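Local coordinates for uncharacterized N-acetyltransferase D2E76_00625 (Mycobacteroides abscessus, PDB 6YCA), which probably transfers acetyl groups from acetyl coenzyme A to amine acceptors as a GCN5-related N-acetyltransferase of the Eis group, though it cannot modify aminoglycosides, at residues Glu74-Gly78 with Gly103-His108; Ala133-Ala137 with Ala411-Phe415; Tyr148-Ser154 with Arg305-Arg311. All blocks are in the same frame, centred on the assembly; numbering follows the deposited sequence.

Contact 1 (Glu74-Gly78 with Gly103-His108). With ACO (acetyl coenzyme *a), chain G.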
# COMPACT_ATOMS: atom_id res chain seq x y z
N GLU A 74 -28.23 39.62 5.92
CA GLU A 74 -27.64 38.42 6.51
C GLU A 74 -26.28 38.18 5.88
O GLU A 74 -26.17 38.10 4.66
CB GLU A 74 -28.54 37.20 6.25
CG GLU A 74 -27.94 35.88 6.71
CD GLU A 74 -28.67 34.68 6.13
OE1 GLU A 74 -29.54 34.88 5.26
OE2 GLU A 74 -28.37 33.54 6.54
N LEU A 75 -25.25 38.06 6.72
CA LEU A 75 -23.90 37.88 6.22
C LEU A 75 -23.74 36.45 5.71
O LEU A 75 -23.87 35.49 6.48
CB LEU A 75 -22.90 38.16 7.33
CG LEU A 75 -21.42 38.01 6.96
CD1 LEU A 75 -21.08 38.98 5.86
CD2 LEU A 75 -20.55 38.25 8.17
N ILE A 76 -23.44 36.31 4.42
CA ILE A 76 -23.38 35.01 3.77
C ILE A 76 -22.08 34.76 3.01
O ILE A 76 -21.94 33.71 2.38
CB ILE A 76 -24.61 34.74 2.87
CG1 ILE A 76 -24.89 35.94 1.96
CG2 ILE A 76 -25.83 34.43 3.72
CD1 ILE A 76 -24.06 35.99 0.71
N GLY A 77 -21.13 35.69 3.06
CA GLY A 77 -19.85 35.51 2.40
C GLY A 77 -18.95 36.68 2.76
O GLY A 77 -19.39 37.67 3.35
N GLY A 78 -17.68 36.55 2.39
CA GLY A 78 -16.75 37.61 2.72
C GLY A 78 -15.38 37.40 2.12
O GLY A 78 -15.08 36.35 1.55
N GLY A 103 -14.73 33.33 1.06
CA GLY A 103 -15.64 32.20 1.11
C GLY A 103 -17.11 32.60 1.08
O GLY A 103 -17.48 33.66 1.58
N VAL A 104 -17.94 31.77 0.46
CA VAL A 104 -19.39 31.98 0.40
C VAL A 104 -20.08 30.68 0.80
O VAL A 104 -19.64 29.60 0.41
CB VAL A 104 -19.82 32.43 -1.01
CG1 VAL A 104 -21.33 32.60 -1.09
CG2 VAL A 104 -19.12 33.72 -1.40
N LEU A 105 -21.15 30.79 1.59
CA LEU A 105 -21.88 29.60 1.98
C LEU A 105 -22.44 28.88 0.75
O LEU A 105 -22.81 29.53 -0.23
CB LEU A 105 -23.04 29.91 2.94
CG LEU A 105 -22.84 30.34 4.40
CD1 LEU A 105 -21.38 30.36 4.81
CD2 LEU A 105 -23.53 31.66 4.68
N PRO A 106 -22.51 27.55 0.78
CA PRO A 106 -23.01 26.81 -0.39
C PRO A 106 -24.45 27.15 -0.76
O PRO A 106 -24.86 26.88 -1.89
CB PRO A 106 -22.88 25.35 0.04
CG PRO A 106 -22.87 25.39 1.53
CD PRO A 106 -22.17 26.65 1.90
N THR A 107 -25.21 27.75 0.15
CA THR A 107 -26.58 28.16 -0.15
C THR A 107 -26.64 29.46 -0.94
O THR A 107 -27.75 29.90 -1.28
CB THR A 107 -27.39 28.30 1.15
OG1 THR A 107 -26.70 29.13 2.08
CG2 THR A 107 -27.64 26.94 1.77
N HIS A 108 -25.50 30.08 -1.26
CA HIS A 108 -25.51 31.35 -1.98
C HIS A 108 -24.40 31.42 -3.02
O HIS A 108 -23.95 32.51 -3.38
CB HIS A 108 -25.44 32.53 -1.02
CG HIS A 108 -26.63 32.63 -0.12
ND1 HIS A 108 -26.72 31.93 1.06
CD2 HIS A 108 -27.79 33.32 -0.24
CE1 HIS A 108 -27.88 32.19 1.64
NE2 HIS A 108 -28.55 33.03 0.87
N1A ACO G . -14.80 26.02 -9.12
C2A ACO G . -15.01 26.36 -10.40
N3A ACO G . -15.50 27.52 -10.86
C4A ACO G . -15.84 28.48 -9.96
C5A ACO G . -15.67 28.23 -8.59
C6A ACO G . -15.12 26.92 -8.16
N6A ACO G . -14.94 26.64 -6.85
N7A ACO G . -16.07 29.31 -7.91
C8A ACO G . -16.48 30.22 -8.83
N9A ACO G . -16.36 29.71 -10.06
C1B ACO G . -16.69 30.42 -11.32
C2B ACO G . -18.21 30.52 -11.50
O2B ACO G . -18.69 29.44 -12.30
C3B ACO G . -18.28 31.81 -12.32
O3B ACO G . -17.99 31.49 -13.67
P3B ACO G . -18.87 32.14 -14.86
O7A ACO G . -20.32 31.78 -14.65
O8A ACO G . -18.69 33.65 -14.84
O9A ACO G . -18.37 31.58 -16.17
C4B ACO G . -17.12 32.65 -11.78
O4B ACO G . -16.18 31.75 -11.22
C5B ACO G . -17.57 33.66 -10.72
O5B ACO G . -18.32 32.95 -9.75
P1A ACO G . -19.01 33.66 -8.50
O1A ACO G . -20.51 33.49 -8.62
O2A ACO G . -18.61 35.11 -8.49
O3A ACO G . -18.49 32.95 -7.15
P2A ACO G . -19.24 32.30 -5.89
O4A ACO G . -20.25 33.29 -5.35
O5A ACO G . -19.93 31.02 -6.31
O6A ACO G . -18.12 31.96 -4.79
CBP ACO G . -16.22 30.66 -4.04
CCP ACO G . -16.94 31.28 -5.22
CDP ACO G . -15.97 31.71 -2.97
CEP ACO G . -14.90 30.08 -4.52
CAP ACO G . -17.14 29.56 -3.51
OAP ACO G . -17.31 28.59 -4.55
C9P ACO G . -16.63 28.89 -2.27
O9P ACO G . -16.94 29.31 -1.16
N8P ACO G . -15.85 27.82 -2.45
C7P ACO G . -15.30 27.02 -1.36
C6P ACO G . -14.40 27.82 -0.42
C5P ACO G . -13.17 28.33 -1.13
O5P ACO G . -12.62 27.65 -1.98
N4P ACO G . -12.77 29.54 -0.78
C3P ACO G . -11.58 30.13 -1.36
C2P ACO G . -10.43 30.12 -0.36
S1P ACO G . -9.01 30.85 -1.10
C ACO G . -8.65 31.98 0.08
O ACO G . -9.03 31.79 1.22
CH3 ACO G . -7.85 33.20 -0.28
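Ile76 packs against both Leu105 and His108 at the open end of a beta hairpin formed by strands 75-87 and 93-104. Its CB lies 3.7 Å from Leu105 CD2. The CG2 branch touches the same Leu105 CD2 and also stands over one face of the His108 ring. This is a CH-pi contact, with Ile76 CG2 4.0 Å from the ring centroid and displaced toward the rim. CG1 sits between the backbone N and the carbonyl carbon (chi1 48°) and leads CD1 to His108 CB at 4.1 Å. Ile113 of helix 113-127 also touches Ile76 and His108.

The backbone pairing is antiparallel. Gly78 and Gly103 bond to each other in both directions, and Leu105 N gives a straight bond of 3.1 Å to Ile76 O. Ile76 and Gly77 both face Ala69 on the next strand, a classic beta bulge. Between the bonded pairs, Val104 turns its N-H away from strand 75-87. That N-H reaches the pantetheine oxygen O9P of acetyl coenzyme A at 3.1 Å, at an angle of 172°. Apolar packing and backbone bonds thus hold one side of this strand end, while the other side offers a donor to the cofactor.

Contact 2 (Ala133-Ala137 with Ala411-Phe415). With ACO (acetyl coenzyme *a), chain G.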
# COMPACT_ATOMS: atom_id res chain seq x y z
N ALA A 133 -1.51 42.34 -4.79
CA ALA A 133 -2.23 41.50 -3.84
C ALA A 133 -1.92 40.05 -4.16
O ALA A 133 -1.76 39.69 -5.33
CB ALA A 133 -3.74 41.73 -3.91
N SER A 134 -1.80 39.23 -3.12
CA SER A 134 -1.51 37.81 -3.29
C SER A 134 -2.33 37.00 -2.30
O SER A 134 -2.77 37.52 -1.27
CB SER A 134 -0.02 37.52 -3.11
OG SER A 134 0.32 37.42 -1.74
N LEU A 135 -2.52 35.73 -2.62
CA LEU A 135 -3.28 34.83 -1.76
C LEU A 135 -2.76 33.41 -1.95
O LEU A 135 -1.89 33.15 -2.78
CB LEU A 135 -4.79 34.92 -2.02
CG LEU A 135 -5.32 34.71 -3.45
CD1 LEU A 135 -5.41 33.23 -3.81
CD2 LEU A 135 -6.67 35.39 -3.62
N ARG A 136 -3.29 32.49 -1.15
CA ARG A 136 -3.04 31.07 -1.31
C ARG A 136 -4.38 30.43 -1.69
O ARG A 136 -5.31 30.40 -0.88
CB ARG A 136 -2.50 30.47 -0.01
CG ARG A 136 -1.26 31.18 0.51
CD ARG A 136 -0.08 31.01 -0.44
NE ARG A 136 1.09 31.79 -0.01
CZ ARG A 136 1.39 33.00 -0.48
NH1 ARG A 136 0.61 33.56 -1.39
NH2 ARG A 136 2.46 33.63 -0.04
N ALA A 137 -4.46 29.93 -2.91
CA ALA A 137 -5.73 29.48 -3.46
C ALA A 137 -6.09 28.08 -2.97
O ALA A 137 -5.25 27.17 -3.00
CB ALA A 137 -5.69 29.51 -4.99
N ALA A 411 7.87 32.38 -1.37
CA ALA A 411 7.34 32.97 -0.14
C ALA A 411 7.30 31.88 0.92
O ALA A 411 6.38 31.06 0.94
CB ALA A 411 5.95 33.55 -0.39
N GLY A 412 8.28 31.86 1.82
CA GLY A 412 8.31 30.80 2.81
C GLY A 412 7.19 30.80 3.83
O GLY A 412 7.26 30.10 4.84
N THR A 413 6.13 31.57 3.56
CA THR A 413 5.06 31.80 4.52
C THR A 413 3.71 31.71 3.82
O THR A 413 3.56 32.14 2.67
CB THR A 413 5.22 33.17 5.20
OG1 THR A 413 3.96 33.85 5.21
CG2 THR A 413 6.25 34.02 4.48
N ASN A 414 2.72 31.15 4.53
CA ASN A 414 1.36 31.02 4.03
C ASN A 414 0.41 31.82 4.91
O ASN A 414 0.69 32.13 6.07
CB ASN A 414 0.90 29.56 4.01
CG ASN A 414 1.51 28.76 2.87
OD1 ASN A 414 2.29 29.29 2.07
ND2 ASN A 414 1.16 27.48 2.80
N PHE A 415 -0.73 32.18 4.32
CA PHE A 415 -1.75 32.95 5.02
C PHE A 415 -3.13 32.74 4.38
O PHE A 415 -4.15 33.17 4.92
CB PHE A 415 -1.39 34.44 5.06
CG PHE A 415 -1.09 35.02 3.72
CD1 PHE A 415 -2.10 35.53 2.92
CD2 PHE A 415 0.22 35.06 3.25
CE1 PHE A 415 -1.83 36.06 1.68
CE2 PHE A 415 0.51 35.60 2.00
CZ PHE A 415 -0.52 36.10 1.22
OXT PHE A 415 -3.26 32.15 3.31
N1A ACO G . -14.80 26.02 -9.12
C2A ACO G . -15.01 26.36 -10.40
N3A ACO G . -15.50 27.52 -10.86
C4A ACO G . -15.84 28.48 -9.96
C5A ACO G . -15.67 28.23 -8.59
C6A ACO G . -15.12 26.92 -8.16
N6A ACO G . -14.94 26.64 -6.85
N7A ACO G . -16.07 29.31 -7.91
C8A ACO G . -16.48 30.22 -8.83
N9A ACO G . -16.36 29.71 -10.06
C1B ACO G . -16.69 30.42 -11.32
C2B ACO G . -18.21 30.52 -11.50
O2B ACO G . -18.69 29.44 -12.30
C3B ACO G . -18.28 31.81 -12.32
O3B ACO G . -17.99 31.49 -13.67
P3B ACO G . -18.87 32.14 -14.86
O7A ACO G . -20.32 31.78 -14.65
O8A ACO G . -18.69 33.65 -14.84
O9A ACO G . -18.37 31.58 -16.17
C4B ACO G . -17.12 32.65 -11.78
O4B ACO G . -16.18 31.75 -11.22
C5B ACO G . -17.57 33.66 -10.72
O5B ACO G . -18.32 32.95 -9.75
P1A ACO G . -19.01 33.66 -8.50
O1A ACO G . -20.51 33.49 -8.62
O2A ACO G . -18.61 35.11 -8.49
O3A ACO G . -18.49 32.95 -7.15
P2A ACO G . -19.24 32.30 -5.89
O4A ACO G . -20.25 33.29 -5.35
O5A ACO G . -19.93 31.02 -6.31
O6A ACO G . -18.12 31.96 -4.79
CBP ACO G . -16.22 30.66 -4.04
CCP ACO G . -16.94 31.28 -5.22
CDP ACO G . -15.97 31.71 -2.97
CEP ACO G . -14.90 30.08 -4.52
CAP ACO G . -17.14 29.56 -3.51
OAP ACO G . -17.31 28.59 -4.55
C9P ACO G . -16.63 28.89 -2.27
O9P ACO G . -16.94 29.31 -1.16
N8P ACO G . -15.85 27.82 -2.45
C7P ACO G . -15.30 27.02 -1.36
C6P ACO G . -14.40 27.82 -0.42
C5P ACO G . -13.17 28.33 -1.13
O5P ACO G . -12.62 27.65 -1.98
N4P ACO G . -12.77 29.54 -0.78
C3P ACO G . -11.58 30.13 -1.36
C2P ACO G . -10.43 30.12 -0.36
S1P ACO G . -9.01 30.85 -1.10
C ACO G . -8.65 31.98 0.08
O ACO G . -9.03 31.79 1.22
CH3 ACO G . -7.85 33.20 -0.28
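Arg136 and Phe415 cross at about a right angle. The guanidinium and the phenyl ring are not stacked, since their planes stand 52° apart. Phe415 CE2 lies over one face of the guanidinium, 3.4 Å from Arg136 NH2. The CB of Arg136 already points to the C-terminal segment, and the chain beyond it is bent at the second torsion.

The guanidinium is held at its edge. Arg136 NH2 donates to Thr413 O at 3.3 Å with an N-H...O angle of 156°, close to the guanidinium plane. NH1 makes a weak bond back to Leu135 O. These two carbonyls, one from each segment, limit rotation of the group. Ala411 CB also touches NH2.

Phe415 is the last residue of the chain. Its ring tip meets strand 132-135 edge-on, with Phe415 CZ 3.3 Å from Ser134 OG and Phe415 CE1 3.4 Å from Ser134 O. Ser134 OG has its polar partner in His96 NE2. At the other end of the residue, Phe415 OXT lies 3.6 Å from Arg136 CG, and Phe415 O is hydrogen-bonded to Thr100 OG1. Phe415 OXT is 5.9 Å from CH3 of the cofactor's acetyl group, so the C-terminus comes close to the reactive end of the acetyl donor. Leu135 CB touches the same methyl from the strand at 3.9 Å.

Strand 132-135 runs between strand 93-104, which supplies Ala98 to the Phe415 ring, and strand 299-312, whose Glu307 packs on Arg136. The C-terminal tail follows helix 395-403 and crosses the end of strand 132-135 at a steep angle (71°).

Contact 3 (Tyr148-Ser154 with Arg305-Arg311)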
# COMPACT_ATOMS: atom_id res chain seq x y z
N TYR A 148 -5.46 37.21 -11.21
CA TYR A 148 -4.44 36.55 -10.40
C TYR A 148 -3.67 35.53 -11.23
O TYR A 148 -4.26 34.72 -11.94
CB TYR A 148 -5.09 35.84 -9.22
CG TYR A 148 -5.49 36.73 -8.06
CD1 TYR A 148 -6.67 37.47 -8.09
CD2 TYR A 148 -4.70 36.80 -6.92
CE1 TYR A 148 -7.04 38.27 -7.03
CE2 TYR A 148 -5.07 37.60 -5.84
CZ TYR A 148 -6.24 38.33 -5.90
OH TYR A 148 -6.60 39.13 -4.84
N GLY A 149 -2.35 35.57 -11.13
CA GLY A 149 -1.50 34.61 -11.82
C GLY A 149 -0.58 33.93 -10.83
O GLY A 149 -0.21 34.49 -9.80
N ILE A 150 -0.24 32.68 -11.15
CA ILE A 150 0.67 31.91 -10.29
C ILE A 150 2.07 32.49 -10.46
O ILE A 150 2.70 32.32 -11.50
CB ILE A 150 0.64 30.42 -10.62
CG1 ILE A 150 -0.78 29.87 -10.45
CG2 ILE A 150 1.60 29.68 -9.72
CD1 ILE A 150 -0.90 28.40 -10.80
N ALA A 151 2.57 33.16 -9.42
CA ALA A 151 3.85 33.86 -9.51
C ALA A 151 5.01 33.12 -8.86
O ALA A 151 6.15 33.30 -9.30
CB ALA A 151 3.74 35.26 -8.90
N THR A 152 4.76 32.31 -7.83
CA THR A 152 5.81 31.51 -7.21
C THR A 152 5.28 30.11 -6.96
O THR A 152 4.07 29.90 -6.79
CB THR A 152 6.28 32.06 -5.85
OG1 THR A 152 5.34 31.69 -4.83
CG2 THR A 152 6.43 33.58 -5.90
N SER A 153 6.20 29.15 -6.91
CA SER A 153 5.88 27.78 -6.56
C SER A 153 6.83 27.31 -5.47
O SER A 153 7.91 27.88 -5.28
CB SER A 153 5.97 26.83 -7.77
OG SER A 153 5.05 27.19 -8.78
N SER A 154 6.41 26.28 -4.75
CA SER A 154 7.18 25.71 -3.66
C SER A 154 7.38 24.22 -3.89
O SER A 154 6.60 23.56 -4.59
CB SER A 154 6.48 25.95 -2.31
OG SER A 154 5.31 25.17 -2.20
N ARG A 305 4.02 22.37 -5.87
CA ARG A 305 2.68 22.92 -5.87
C ARG A 305 2.76 24.43 -6.10
O ARG A 305 3.76 25.07 -5.76
CB ARG A 305 1.96 22.61 -4.54
CG ARG A 305 0.46 22.90 -4.54
CD ARG A 305 -0.21 22.30 -3.31
NE ARG A 305 -1.66 22.44 -3.33
CZ ARG A 305 -2.49 21.54 -3.86
NH1 ARG A 305 -2.00 20.45 -4.43
NH2 ARG A 305 -3.80 21.74 -3.83
N ASP A 306 1.70 24.97 -6.70
CA ASP A 306 1.61 26.42 -6.86
C ASP A 306 1.55 27.09 -5.49
O ASP A 306 1.02 26.53 -4.52
CB ASP A 306 0.36 26.80 -7.65
CG ASP A 306 -0.91 26.20 -7.08
OD1 ASP A 306 -1.04 24.96 -7.07
OD2 ASP A 306 -1.78 26.96 -6.61
N GLU A 307 2.13 28.28 -5.41
CA GLU A 307 2.19 28.99 -4.13
C GLU A 307 1.54 30.36 -4.21
O GLU A 307 0.40 30.54 -3.77
CB GLU A 307 3.63 29.11 -3.63
CG GLU A 307 3.69 29.59 -2.20
CD GLU A 307 5.10 29.75 -1.70
OE1 GLU A 307 5.94 30.35 -2.41
OE2 GLU A 307 5.37 29.25 -0.58
N THR A 308 2.26 31.34 -4.75
CA THR A 308 1.77 32.71 -4.77
C THR A 308 0.86 32.91 -5.97
O THR A 308 1.29 32.77 -7.12
CB THR A 308 2.93 33.70 -4.84
OG1 THR A 308 3.85 33.46 -3.77
CG2 THR A 308 2.41 35.12 -4.74
N TRP A 309 -0.40 33.25 -5.71
CA TRP A 309 -1.31 33.74 -6.74
C TRP A 309 -1.25 35.26 -6.65
O TRP A 309 -1.84 35.87 -5.75
CB TRP A 309 -2.72 33.20 -6.53
CG TRP A 309 -2.86 31.75 -6.85
CD1 TRP A 309 -2.43 30.70 -6.10
CD2 TRP A 309 -3.44 31.18 -8.03
NE1 TRP A 309 -2.72 29.52 -6.72
CE2 TRP A 309 -3.34 29.78 -7.91
CE3 TRP A 309 -4.04 31.72 -9.18
CZ2 TRP A 309 -3.82 28.91 -8.89
CZ3 TRP A 309 -4.52 30.85 -10.14
CH2 TRP A 309 -4.40 29.47 -9.99
N LEU A 310 -0.52 35.87 -7.58
CA LEU A 310 -0.22 37.29 -7.55
C LEU A 310 -1.18 38.05 -8.46
O LEU A 310 -1.46 37.62 -9.58
CB LEU A 310 1.22 37.55 -7.99
CG LEU A 310 1.69 39.00 -8.00
CD1 LEU A 310 1.55 39.60 -6.62
CD2 LEU A 310 3.12 39.08 -8.47
N ARG A 311 -1.68 39.18 -7.97
CA ARG A 311 -2.57 40.07 -8.72
C ARG A 311 -1.97 41.47 -8.71
O ARG A 311 -1.87 42.09 -7.65
CB ARG A 311 -3.96 40.06 -8.11
CG ARG A 311 -4.86 41.18 -8.56
CD ARG A 311 -5.38 41.00 -9.97
NE ARG A 311 -5.34 42.26 -10.70
CZ ARG A 311 -6.20 42.62 -11.65
NH1 ARG A 311 -7.20 41.82 -11.99
NH2 ARG A 311 -6.07 43.80 -12.24
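Thr152 O accepts two backbone N-H groups from the facing strand, Glu307 N at 2.9 Å and Thr308 N at 3.1 Å. The second bond is bent, and its donor stands above the carbonyl plane, 40° out of it. Both bonds lie at a classic beta bulge, in which Ala151 and Thr152 both face Thr308. Within it, Ala151 N reaches Thr308 O nearly straight. The bulge interrupts an antiparallel pairing of strands 149-160 and 299-312. One strand follows on from the N-terminal GNAT domain and the other belongs to the second GNAT-like domain, so the pairing joins the two.

On either side of the bulge the pairing is regular. Gly149 and Leu310 bond in both directions, as do Ser154 and Arg305.

At the bulge, Thr152 OG1 donates to Glu307 OE1 at 2.8 Å, on the carboxylate's anti lone pair. Glu307 OE1 also accepts from Ala411 N, which ties the C-terminal tail to this point.

Two aromatic rings pack across the strands. Arg311 CB sits over the centre of the Tyr148 ring, 3.4 Å from the centroid. Beyond CB the arginine leads away to Phe146 O and Asp336. Ile150 lies beside Trp309 and points the same way, its CG1 over the face of the six-membered ring. At the pyrrole edge, Trp309 NE1 donates to Asp306 OD2 at 2.7 Å, which helps to orient the indole.

Overall arrangement
Along the chain, contact 1 closes before the other two open, and contact 3 is nested inside the loop closed by contact 2. Contacts 2 and 3 touch, with centres about 8 Å apart. Strand 132-135 of contact 2 runs beside strand 299-312 of contact 3, and Ala133 O probably bonds to Arg311 N. Contact 1 lies apart, its centre about 23 Å from that of contact 2 and about 26 Å from that of contact 3. Strands 93-104 and 132-135 are neighbours, and through them contacts 1 and 2 touch the pantetheine arm and the acetyl end of one cofactor. Contact 3 joins the cofactor-binding GNAT domain to the second GNAT-like domain.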